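Local coordinates for protein aminotransferase AspB (Helicobacter pylori 26695, PDB 3EZS) that probably acts as a pyridoxal 5'-phosphate-dependent aminotransferase of class I and II, moving amino groups between amino acids and keto acids, at residues F72-I78 and P204-E210; E82-I86 and S247-Y253; I189-C195 and N222-S228. The contacts are given in a common frame with arbitrary orientation. Where two conformers were deposited one is given. Residue numbers count along the deposited sequence, not the author numbering.

Contact 1: residues F72-I78 and P204-E210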
loop_
_atom_site.group_PDB
_atom_site.type_symbol
_atom_site.label_atom_id
_atom_site.label_comp_id
_atom_site.label_asym_id
_atom_site.label_seq_id
_atom_site.Cartn_x
_atom_site.Cartn_y
_atom_site.Cartn_z
ATOM N N PHE A 72 5.928 11.268 19.485
ATOM C CA PHE A 72 5.677 10.285 20.546
ATOM C C PHE A 72 6.290 10.736 21.882
ATOM O O PHE A 72 5.680 10.555 22.944
ATOM C CB PHE A 72 6.157 8.890 20.151
ATOM C CG PHE A 72 5.402 7.790 20.820
ATOM C CD1 PHE A 72 4.245 7.295 20.249
ATOM C CD2 PHE A 72 5.812 7.283 22.031
ATOM C CE1 PHE A 72 3.534 6.302 20.861
ATOM C CE2 PHE A 72 5.097 6.291 22.644
ATOM C CZ PHE A 72 3.959 5.801 22.065
ATOM N N LYS A 73 7.471 11.348 21.813
ATOM C CA LYS A 73 8.135 11.894 22.988
ATOM C C LYS A 73 7.343 13.033 23.615
ATOM O O LYS A 73 7.050 12.985 24.793
ATOM C CB LYS A 73 9.556 12.370 22.639
ATOM C CG LYS A 73 10.370 12.871 23.839
ATOM C CD LYS A 73 11.794 13.295 23.440
ATOM N N ARG A 74 6.991 14.048 22.838
ATOM C CA ARG A 74 6.210 15.158 23.358
ATOM C C ARG A 74 4.869 14.719 23.908
ATOM O O ARG A 74 4.439 15.189 24.960
ATOM C CB ARG A 74 5.925 16.182 22.270
ATOM C CG ARG A 74 7.144 16.926 21.706
ATOM C CD ARG A 74 6.655 18.136 20.896
ATOM N NE ARG A 74 5.682 17.758 19.873
ATOM C CZ ARG A 74 5.983 17.327 18.646
ATOM N NH1 ARG A 74 7.243 17.170 18.242
ATOM N NH2 ARG A 74 5.006 17.035 17.807
ATOM N N ARG A 75 4.221 13.796 23.203
ATOM C CA ARG A 75 2.870 13.382 23.552
ATOM C C ARG A 75 2.776 12.365 24.676
ATOM O O ARG A 75 1.898 12.489 25.521
ATOM C CB ARG A 75 2.137 12.856 22.309
ATOM C CG ARG A 75 0.749 12.270 22.568
ATOM C CD ARG A 75 -0.255 13.258 23.181
ATOM N NE ARG A 75 -1.534 12.567 23.314
ATOM C CZ ARG A 75 -1.905 11.802 24.340
ATOM N NH1 ARG A 75 -1.142 11.637 25.403
ATOM N NH2 ARG A 75 -3.075 11.194 24.300
ATOM N N PHE A 76 3.650 11.365 24.673
ATOM C CA PHE A 76 3.593 10.296 25.678
ATOM C C PHE A 76 4.764 10.247 26.647
ATOM O O PHE A 76 4.808 9.353 27.496
ATOM C CB PHE A 76 3.406 8.928 24.983
ATOM C CG PHE A 76 2.203 8.878 24.084
ATOM C CD1 PHE A 76 0.926 8.778 24.626
ATOM C CD2 PHE A 76 2.341 8.942 22.693
ATOM C CE1 PHE A 76 -0.186 8.742 23.815
ATOM C CE2 PHE A 76 1.232 8.908 21.862
ATOM C CZ PHE A 76 -0.037 8.810 22.423
ATOM N N LYS A 77 5.701 11.187 26.519
ATOM C CA LYS A 77 6.901 11.263 27.384
ATOM C C LYS A 77 7.785 10.019 27.311
ATOM O O LYS A 77 8.449 9.655 28.281
ATOM C CB LYS A 77 6.504 11.544 28.842
ATOM C CG LYS A 77 5.453 12.646 29.033
ATOM C CD LYS A 77 5.837 13.933 28.333
ATOM N N ILE A 78 7.772 9.356 26.163
ATOM C CA ILE A 78 8.571 8.162 25.935
ATOM C C ILE A 78 9.502 8.474 24.772
ATOM O O ILE A 78 9.074 9.041 23.769
ATOM C CB ILE A 78 7.689 6.955 25.583
ATOM C CG1 ILE A 78 6.960 6.455 26.826
ATOM C CG2 ILE A 78 8.512 5.816 25.023
ATOM C CD1 ILE A 78 5.901 5.416 26.514
ATOM N N PRO A 204 -5.635 13.734 28.413
ATOM C CA PRO A 204 -5.270 12.899 27.279
ATOM C C PRO A 204 -5.273 11.412 27.629
ATOM O O PRO A 204 -4.895 11.056 28.725
ATOM C CB PRO A 204 -3.847 13.361 26.924
ATOM C CG PRO A 204 -3.603 14.600 27.723
ATOM C CD PRO A 204 -4.501 14.543 28.897
ATOM N N PRO A 205 -5.724 10.548 26.711
ATOM C CA PRO A 205 -5.712 9.114 27.015
ATOM C C PRO A 205 -4.290 8.521 27.028
ATOM O O PRO A 205 -3.401 8.999 26.326
ATOM C CB PRO A 205 -6.510 8.514 25.864
ATOM C CG PRO A 205 -6.245 9.451 24.724
ATOM C CD PRO A 205 -6.271 10.813 25.365
ATOM N N PRO A 206 -4.067 7.474 27.827
ATOM C CA PRO A 206 -2.728 6.917 27.850
ATOM C C PRO A 206 -2.431 5.951 26.703
ATOM O O PRO A 206 -3.341 5.272 26.192
ATOM C CB PRO A 206 -2.697 6.176 29.172
ATOM C CG PRO A 206 -4.123 5.786 29.434
ATOM C CD PRO A 206 -4.990 6.778 28.738
ATOM N N SER A 207 -1.171 5.916 26.270
ATOM C CA SER A 207 -0.741 4.916 25.286
ATOM C C SER A 207 -0.443 3.612 26.015
ATOM O O SER A 207 -0.044 3.612 27.165
ATOM C CB SER A 207 0.525 5.342 24.563
ATOM O OG SER A 207 1.008 4.305 23.729
ATOM N N LEU A 208 -0.635 2.502 25.322
ATOM C CA LEU A 208 -0.297 1.180 25.841
ATOM C C LEU A 208 1.222 1.056 26.122
ATOM O O LEU A 208 1.644 0.231 26.949
ATOM C CB LEU A 208 -0.785 0.101 24.835
ATOM C CG LEU A 208 -0.515 -1.388 25.075
ATOM C CD1 LEU A 208 -1.077 -1.874 26.435
ATOM C CD2 LEU A 208 -1.075 -2.239 23.914
ATOM N N LEU A 209 2.052 1.841 25.426
ATOM C CA LEU A 209 3.509 1.811 25.693
ATOM C C LEU A 209 3.849 2.468 27.037
ATOM O O LEU A 209 4.896 2.152 27.654
ATOM C CB LEU A 209 4.342 2.403 24.544
ATOM C CG LEU A 209 4.222 1.766 23.146
ATOM C CD1 LEU A 209 5.380 2.220 22.238
ATOM C CD2 LEU A 209 4.194 0.241 23.215
ATOM N N GLU A 210 2.980 3.355 27.515
ATOM C CA GLU A 210 3.171 3.934 28.862
ATOM C C GLU A 210 2.949 2.849 29.933
ATOM O O GLU A 210 3.612 2.833 30.969
ATOM C CB GLU A 210 2.201 5.078 29.126
ATOM C CG GLU A 210 2.333 6.270 28.205
ATOM C CD GLU A 210 1.342 7.386 28.589
ATOM O OE1 GLU A 210 1.428 7.861 29.723
ATOM O OE2 GLU A 210 0.495 7.795 27.763
HETATM O O HOH W 1 -0.605 10.228 28.165
#
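The last turn of helix 62-76 packs against the proline-rich run that leads into helix 208-214. Phe72 comes first: its ring tip, CZ, lies 3.7 Å from Ser207 OG, which meets the ring edge, and 3.9 Å from Leu209 CD1. One turn on, Arg75 bends at chi2 (p), which brings NH2 to Pro205 O at 3.0 Å, a hydrogen bond. Pro204 CB covers one face of its guanidinium. Water 1 joins Arg75 NH1 (3.1 Å) to Glu210 OE2 (2.7 Å). Arg75 also forms a salt bridge to Glu198 and a hydrogen bond to Ser197 O. Phe76 sets its ring face over Ser207 in a CH-pi contact, with Ser207 CB 3.8 Å from the ring centroid. Glu210 OE2 lies at the ring edge, 3.3 Å from Phe76 CD1. After Lys77 ends the helix with a positive phi, Ile78 CD1 packs on Leu209 CB at 3.9 Å.

Ser207 and Glu210 form a capping box. Leu209 N donates to Ser207 OG (3.2 Å), and Ser207 N to Glu210 OE2 (2.9 Å). Ser207 OG is also hydrogen-bonded to Glu194. Ser207 is thus helix cap, CH-pi donor and partner of Glu194, so polar and apolar contacts together join the helix ends.

Contact 2: residues E82-I86 and S247-Y253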
loop_
_atom_site.group_PDB
_atom_site.type_symbol
_atom_site.label_atom_id
_atom_site.label_comp_id
_atom_site.label_asym_id
_atom_site.label_seq_id
_atom_site.Cartn_x
_atom_site.Cartn_y
_atom_site.Cartn_z
ATOM N N GLU A 82 15.457 4.148 17.651
ATOM C CA GLU A 82 15.328 4.110 16.204
ATOM C C GLU A 82 14.714 2.851 15.610
ATOM O O GLU A 82 14.056 2.935 14.589
ATOM C CB GLU A 82 16.684 4.417 15.546
ATOM C CG GLU A 82 17.169 5.865 15.814
ATOM C CD GLU A 82 18.526 6.179 15.176
ATOM O OE1 GLU A 82 19.109 5.303 14.490
ATOM O OE2 GLU A 82 19.019 7.307 15.382
ATOM N N ASN A 83 14.936 1.699 16.235
ATOM C CA ASN A 83 14.353 0.443 15.754
ATOM C C ASN A 83 13.003 0.122 16.440
ATOM O O ASN A 83 12.457 -0.979 16.274
ATOM C CB ASN A 83 15.365 -0.726 15.856
ATOM C CG ASN A 83 15.900 -0.945 17.274
ATOM O OD1 ASN A 83 15.623 -0.168 18.187
ATOM N ND2 ASN A 83 16.684 -2.005 17.454
ATOM N N GLU A 84 12.453 1.093 17.173
ATOM C CA GLU A 84 11.172 0.928 17.873
ATOM C C GLU A 84 9.992 1.665 17.217
ATOM O O GLU A 84 8.910 1.757 17.798
ATOM C CB GLU A 84 11.321 1.318 19.353
ATOM C CG GLU A 84 12.070 0.255 20.115
ATOM C CD GLU A 84 12.401 0.614 21.538
ATOM O OE1 GLU A 84 12.282 1.801 21.911
ATOM O OE2 GLU A 84 12.819 -0.319 22.269
ATOM N N LEU A 85 10.190 2.174 16.007
ATOM C CA LEU A 85 9.112 2.851 15.281
ATOM C C LEU A 85 9.305 2.647 13.793
ATOM O O LEU A 85 10.412 2.820 13.281
ATOM C CB LEU A 85 9.063 4.326 15.638
ATOM C CG LEU A 85 7.990 5.161 14.927
ATOM C CD1 LEU A 85 7.456 6.252 15.852
ATOM C CD2 LEU A 85 8.498 5.746 13.609
ATOM N N ILE A 86 8.246 2.205 13.124
ATOM C CA ILE A 86 8.242 2.039 11.671
ATOM C C ILE A 86 7.186 2.976 11.083
ATOM O O ILE A 86 6.073 3.027 11.595
ATOM C CB ILE A 86 7.980 0.557 11.244
ATOM C CG1 ILE A 86 9.247 -0.300 11.448
ATOM C CG2 ILE A 86 7.565 0.457 9.763
ATOM C CD1 ILE A 86 9.130 -1.719 10.941
ATOM N N SER A 247 10.913 -4.010 19.237
ATOM C CA SER A 247 11.908 -3.811 18.204
ATOM C C SER A 247 12.320 -5.082 17.510
ATOM O O SER A 247 12.857 -5.005 16.423
ATOM C CB SER A 247 13.146 -3.116 18.772
ATOM O OG SER A 247 13.754 -3.874 19.816
ATOM N N ARG A 248 12.105 -6.240 18.139
ATOM C CA ARG A 248 12.468 -7.526 17.530
ATOM C C ARG A 248 11.474 -7.856 16.420
ATOM O O ARG A 248 11.864 -8.270 15.331
ATOM C CB ARG A 248 12.504 -8.659 18.569
ATOM C CG ARG A 248 13.017 -10.000 18.010
ATOM C CD ARG A 248 12.826 -11.171 18.985
ATOM N NE ARG A 248 11.405 -11.427 19.255
ATOM C CZ ARG A 248 10.573 -12.097 18.451
ATOM N NH1 ARG A 248 10.987 -12.619 17.299
ATOM N NH2 ARG A 248 9.295 -12.249 18.806
ATOM N N LEU A 249 10.189 -7.692 16.720
ATOM C CA LEU A 249 9.131 -7.876 15.732
ATOM C C LEU A 249 9.197 -6.808 14.636
ATOM O O LEU A 249 9.025 -7.125 13.466
ATOM C CB LEU A 249 7.751 -7.855 16.397
ATOM C CG LEU A 249 7.410 -8.986 17.370
ATOM C CD1 LEU A 249 6.079 -8.771 18.072
ATOM C CD2 LEU A 249 7.436 -10.342 16.640
ATOM N N LEU A 250 9.455 -5.552 15.003
ATOM C CA LEU A 250 9.532 -4.459 13.999
ATOM C C LEU A 250 10.704 -4.580 13.019
ATOM O O LEU A 250 10.599 -4.147 11.880
ATOM C CB LEU A 250 9.556 -3.065 14.667
ATOM C CG LEU A 250 8.265 -2.605 15.364
ATOM C CD1 LEU A 250 8.486 -1.259 16.015
ATOM C CD2 LEU A 250 7.067 -2.565 14.402
ATOM N N GLU A 251 11.815 -5.170 13.454
ATOM C CA GLU A 251 12.981 -5.305 12.589
ATOM C C GLU A 251 12.680 -6.361 11.490
ATOM O O GLU A 251 13.120 -6.239 10.336
ATOM C CB GLU A 251 14.220 -5.658 13.437
ATOM C CG GLU A 251 15.580 -5.454 12.744
ATOM C CD GLU A 251 15.872 -3.991 12.375
ATOM O OE1 GLU A 251 15.239 -3.055 12.955
ATOM O OE2 GLU A 251 16.735 -3.794 11.484
ATOM N N LYS A 252 11.906 -7.378 11.857
ATOM C CA LYS A 252 11.471 -8.391 10.909
ATOM C C LYS A 252 10.350 -7.828 9.997
ATOM O O LYS A 252 10.333 -8.104 8.787
ATOM C CB LYS A 252 11.026 -9.663 11.659
ATOM C CG LYS A 252 12.167 -10.358 12.417
ATOM C CD LYS A 252 11.706 -11.633 13.124
ATOM N N TYR A 253 9.437 -7.034 10.581
ATOM C CA TYR A 253 8.338 -6.420 9.827
ATOM C C TYR A 253 8.876 -5.492 8.752
ATOM O O TYR A 253 8.312 -5.411 7.674
ATOM C CB TYR A 253 7.378 -5.688 10.770
ATOM C CG TYR A 253 6.109 -5.118 10.132
ATOM C CD1 TYR A 253 5.298 -5.892 9.289
ATOM C CD2 TYR A 253 5.688 -3.829 10.434
ATOM C CE1 TYR A 253 4.122 -5.365 8.727
ATOM C CE2 TYR A 253 4.510 -3.297 9.896
ATOM C CZ TYR A 253 3.735 -4.069 9.041
ATOM O OH TYR A 253 2.595 -3.512 8.507
HETATM O O HOH W 2 12.847 -1.487 13.336
HETATM O O HOH W 3 12.245 -2.813 21.732
#
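Ile86 and Leu250 make the main apolar contact here. Ile86 has chi1 m and chi2 t, and its CB points at the helix. This extended form carries Ile86 CD1 to within 3.0 Å of Leu250 O, a tight approach to the backbone, and to 4.0 Å from Leu250 CB. The same methyl lies 4.1 Å from Tyr253 CD2. Leu250 is also m, t. Its CD1 reaches back to the backbone of residues 82-86, 3.5 Å from Glu84 C and 3.8 Å from Leu85 N. Tyr253 takes chi1 t, which goes with a ring that lies near Ile86 CD1 and meets Phe98 of helix 92-102 edge-to-face. Its OH is hydrogen-bonded to Asn97 and Arg257.

Strand 85-88 is an outermost strand, within this chain, of the mixed sheet in the large domain of the aminotransferase fold. It pairs antiparallel with strand 241-245, and helix 247-257 follows that strand directly. The helix start thus returns over the entry to the edge strand, with Ile243 also touching Ile86, Leu250 and Tyr253.

At the helix start, Ser247 CB lies 3.4 Å from Asn83 O and 3.8 Å from Glu84 CG. Glu84 has its CB turned away, yet its m, t chain brings OE2 2.6 Å from water 3, which accepts from Ser247 OG at 2.7 Å. Glu84 OE1 accepts a hydrogen bond from Lys81 N. Glu251 is t, p, which swings OE1 to 3.7 Å from Asn83 CB. Water 2 donates to Glu251 OE1 (2.9 Å) and to Asn83 O (3.0 Å).

Contact 3: residues I189-C195 and N222-S228. With EDO (1,2-ethanediol), chain F; PO4 (phosphate ion), chain C.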
loop_
_atom_site.group_PDB
_atom_site.type_symbol
_atom_site.label_atom_id
_atom_site.label_comp_id
_atom_site.label_asym_id
_atom_site.label_seq_id
_atom_site.Cartn_x
_atom_site.Cartn_y
_atom_site.Cartn_z
ATOM N N ILE A 189 0.749 -11.724 21.363
ATOM C CA ILE A 189 1.042 -10.405 20.838
ATOM C C ILE A 189 -0.152 -9.492 21.118
ATOM O O ILE A 189 -1.292 -9.870 20.878
ATOM C CB ILE A 189 1.351 -10.443 19.318
ATOM C CG1 ILE A 189 2.523 -11.387 19.027
ATOM C CG2 ILE A 189 1.600 -9.007 18.774
ATOM C CD1 ILE A 189 3.752 -11.136 19.867
ATOM N N LEU A 190 0.133 -8.295 21.629
ATOM C CA LEU A 190 -0.882 -7.325 22.010
ATOM C C LEU A 190 -0.693 -6.005 21.272
ATOM O O LEU A 190 0.365 -5.408 21.358
ATOM C CB LEU A 190 -0.779 -7.052 23.516
ATOM C CG LEU A 190 -1.773 -6.051 24.136
ATOM C CD1 LEU A 190 -3.222 -6.561 24.077
ATOM C CD2 LEU A 190 -1.351 -5.751 25.568
ATOM N N ILE A 191 -1.731 -5.548 20.581
ATOM C CA ILE A 191 -1.692 -4.294 19.826
ATOM C C ILE A 191 -2.812 -3.360 20.269
ATOM O O ILE A 191 -3.909 -3.811 20.556
ATOM C CB ILE A 191 -1.960 -4.555 18.308
ATOM C CG1 ILE A 191 -0.845 -5.386 17.675
ATOM C CG2 ILE A 191 -2.130 -3.247 17.536
ATOM C CD1 ILE A 191 -1.222 -5.852 16.247
ATOM N N ASN A 192 -2.539 -2.061 20.325
ATOM C CA ASN A 192 -3.599 -1.096 20.516
ATOM C C ASN A 192 -3.659 -0.182 19.282
ATOM O O ASN A 192 -2.652 0.395 18.865
ATOM C CB ASN A 192 -3.424 -0.271 21.791
ATOM C CG ASN A 192 -4.651 0.610 22.105
ATOM O OD1 ASN A 192 -5.776 0.292 21.729
ATOM N ND2 ASN A 192 -4.422 1.712 22.812
ATOM N N ASP A 193 -4.834 -0.127 18.667
ATOM C CA ASP A 193 -5.126 0.794 17.580
ATOM C C ASP A 193 -5.343 2.122 18.298
ATOM O O ASP A 193 -6.406 2.358 18.883
ATOM C CB ASP A 193 -6.378 0.323 16.856
ATOM C CG ASP A 193 -6.888 1.307 15.820
ATOM O OD1 ASP A 193 -6.404 2.450 15.748
ATOM O OD2 ASP A 193 -7.815 0.917 15.084
ATOM N N GLU A 194 -4.319 2.976 18.281
ATOM C CA GLU A 194 -4.356 4.259 18.989
ATOM C C GLU A 194 -4.651 5.460 18.093
ATOM O O GLU A 194 -4.184 6.575 18.359
ATOM C CB GLU A 194 -3.035 4.455 19.756
ATOM C CG GLU A 194 -2.867 3.426 20.816
ATOM C CD GLU A 194 -1.715 3.645 21.776
ATOM O OE1 GLU A 194 -0.755 4.411 21.509
ATOM O OE2 GLU A 194 -1.797 3.011 22.833
ATOM N N CYS A 195 -5.458 5.232 17.062
ATOM C CA CYS A 195 -5.767 6.310 16.118
ATOM C C CYS A 195 -6.647 7.449 16.666
ATOM O O CYS A 195 -6.706 8.523 16.050
ATOM C CB CYS A 195 -6.288 5.730 14.807
ATOM S SG CYS A 195 -5.003 4.735 14.022
ATOM N N ASN A 222 6.407 -8.096 22.973
ATOM C CA ASN A 222 5.061 -8.536 22.601
ATOM C C ASN A 222 4.019 -7.411 22.391
ATOM O O ASN A 222 2.840 -7.705 22.146
ATOM C CB ASN A 222 4.500 -9.534 23.631
ATOM C CG ASN A 222 5.149 -10.899 23.552
ATOM O OD1 ASN A 222 6.230 -11.061 22.998
ATOM N ND2 ASN A 222 4.465 -11.898 24.094
ATOM N N VAL A 223 4.442 -6.153 22.452
ATOM C CA VAL A 223 3.489 -5.030 22.431
ATOM C C VAL A 223 3.800 -3.987 21.355
ATOM O O VAL A 223 4.967 -3.606 21.139
ATOM C CB VAL A 223 3.427 -4.369 23.827
ATOM C CG1 VAL A 223 2.472 -3.167 23.847
ATOM C CG2 VAL A 223 3.021 -5.409 24.899
ATOM N N LEU A 224 2.730 -3.526 20.703
ATOM C CA LEU A 224 2.785 -2.565 19.608
ATOM C C LEU A 224 1.557 -1.641 19.628
ATOM O O LEU A 224 0.488 -2.022 20.081
ATOM C CB LEU A 224 2.827 -3.307 18.262
ATOM C CG LEU A 224 4.032 -4.238 18.019
ATOM C CD1 LEU A 224 3.619 -5.447 17.265
ATOM C CD2 LEU A 224 5.213 -3.535 17.369
ATOM N N VAL A 225 1.747 -0.417 19.157
ATOM C CA VAL A 225 0.694 0.587 19.084
ATOM C C VAL A 225 0.727 1.111 17.657
ATOM O O VAL A 225 1.789 1.221 17.059
ATOM C CB VAL A 225 0.887 1.746 20.116
ATOM C CG1 VAL A 225 0.783 1.243 21.583
ATOM C CG2 VAL A 225 2.209 2.474 19.892
ATOM N N ILE A 226 -0.437 1.426 17.117
ATOM C CA ILE A 226 -0.587 1.889 15.742
ATOM C C ILE A 226 -1.194 3.297 15.752
ATOM O O ILE A 226 -2.218 3.524 16.375
ATOM C CB ILE A 226 -1.460 0.884 14.937
ATOM C CG1 ILE A 226 -0.703 -0.436 14.783
ATOM C CG2 ILE A 226 -1.850 1.464 13.548
ATOM C CD1 ILE A 226 -1.453 -1.536 14.018
ATOM N N HIS A 227 -0.545 4.234 15.072
ATOM C CA HIS A 227 -0.991 5.632 15.033
ATOM C C HIS A 227 -1.222 6.093 13.609
ATOM O O HIS A 227 -0.730 5.474 12.663
ATOM C CB HIS A 227 0.021 6.535 15.753
ATOM C CG HIS A 227 0.018 6.373 17.246
ATOM N ND1 HIS A 227 -0.528 7.313 18.096
ATOM C CD2 HIS A 227 0.475 5.369 18.040
ATOM C CE1 HIS A 227 -0.389 6.910 19.349
ATOM N NE2 HIS A 227 0.215 5.732 19.347
ATOM N N SER A 228 -2.006 7.161 13.474
ATOM C CA SER A 228 -2.331 7.769 12.187
ATOM C C SER A 228 -2.427 9.275 12.336
ATOM O O SER A 228 -2.813 9.756 13.374
ATOM C CB SER A 228 -3.677 7.273 11.689
ATOM O OG SER A 228 -4.068 7.964 10.510
HETATM C C1 EDO F . -11.337 3.545 13.320
HETATM O O1 EDO F . -10.426 4.412 12.622
HETATM C C2 EDO F . -10.532 2.461 14.059
HETATM O O2 EDO F . -10.183 2.769 15.406
HETATM P P PO4 C . -6.128 5.832 8.418
HETATM O O1 PO4 C . -4.865 6.084 9.194
HETATM O O2 PO4 C . -5.914 4.775 7.390
HETATM O O3 PO4 C . -6.526 7.076 7.707
HETATM O O4 PO4 C . -7.175 5.335 9.370
HETATM O O HOH W 4 -2.814 8.365 16.190
HETATM O O HOH W 5 -5.516 10.154 13.513
#
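Five backbone hydrogen bonds join the two segments, whose strands run parallel. Leu190 N donates to Asn222 O (2.8 Å) and Leu224 N to Leu190 O (3.1 Å). Asn192 N donates to Leu224 O (3.0 Å) and Ile226 N to Asn192 O (3.0 Å). Glu194 N closes the ladder on Ile226 O (2.9 Å).

At the C-terminal end, Glu194 is hydrogen-bonded to Ser207 OG and Leu208 N. His227 NE2 makes a weak hydrogen bond to Glu194 OE1 (2.7 Å), and Glu194 CB lies over the imidazole face. Asn192 ND2 donates to Glu194 OE2 (2.9 Å). Asp193 OD1 accepts from Cys195 N at 3.2 Å, an Asx turn. Asp193 OD2 is hydrogen-bonded to Tyr121 OH. Ser228 OG binds a phosphate ion through O1 at a very short 2.4 Å. Ser230, Arg239 and the backbone of Ser91 and Arg92 complete that site. This ion and an ethanediol, whose O2 lies 3.0 Å from Asp193 OD2, probably come from the crystallisation liquor. In this fold the cofactor lies at this end of the sheet, and the ion probably marks its phosphate position. The equivalent aspartate in relatives pairs with the pyridine nitrogen, consistent with Asp193 here.

Ile191 CG2 meets Ile226 CD1 at 4.0 Å on one sheet face. Leu190 CB and Val223 CG2 lie 4.4 Å apart on the other.

Helix 92-102 covers the Ile191 and Ile226 face. Helix 208-214 crosses the other and completes a beta-alpha-beta unit. Strand 157-160 flanks strand 189-193, and antiparallel strand 241-245 flanks strand 223-228.

All three contacts gather round the mixed sheet of the large domain. Contact 3 pairs two of its central strands, and contact 2 packs a helix against its edge strand 85-88. The centre of contact 3 is about 12 Å from that of contact 1 and about 13 Å from that of contact 2, while contacts 1 and 2 are about 18 Å apart, centre to centre. Along the chain, contact 1 alternates with both others, and contact 3 is nested between the segments of contact 2. Helix 208-214 of contact 1 connects the strands of contact 3. Glu194 of contact 3 probably hydrogen-bonds to that helix start, and Leu250 packs on Leu224. Distant parts of the sequence thus close around the sheet that carries the phosphate site.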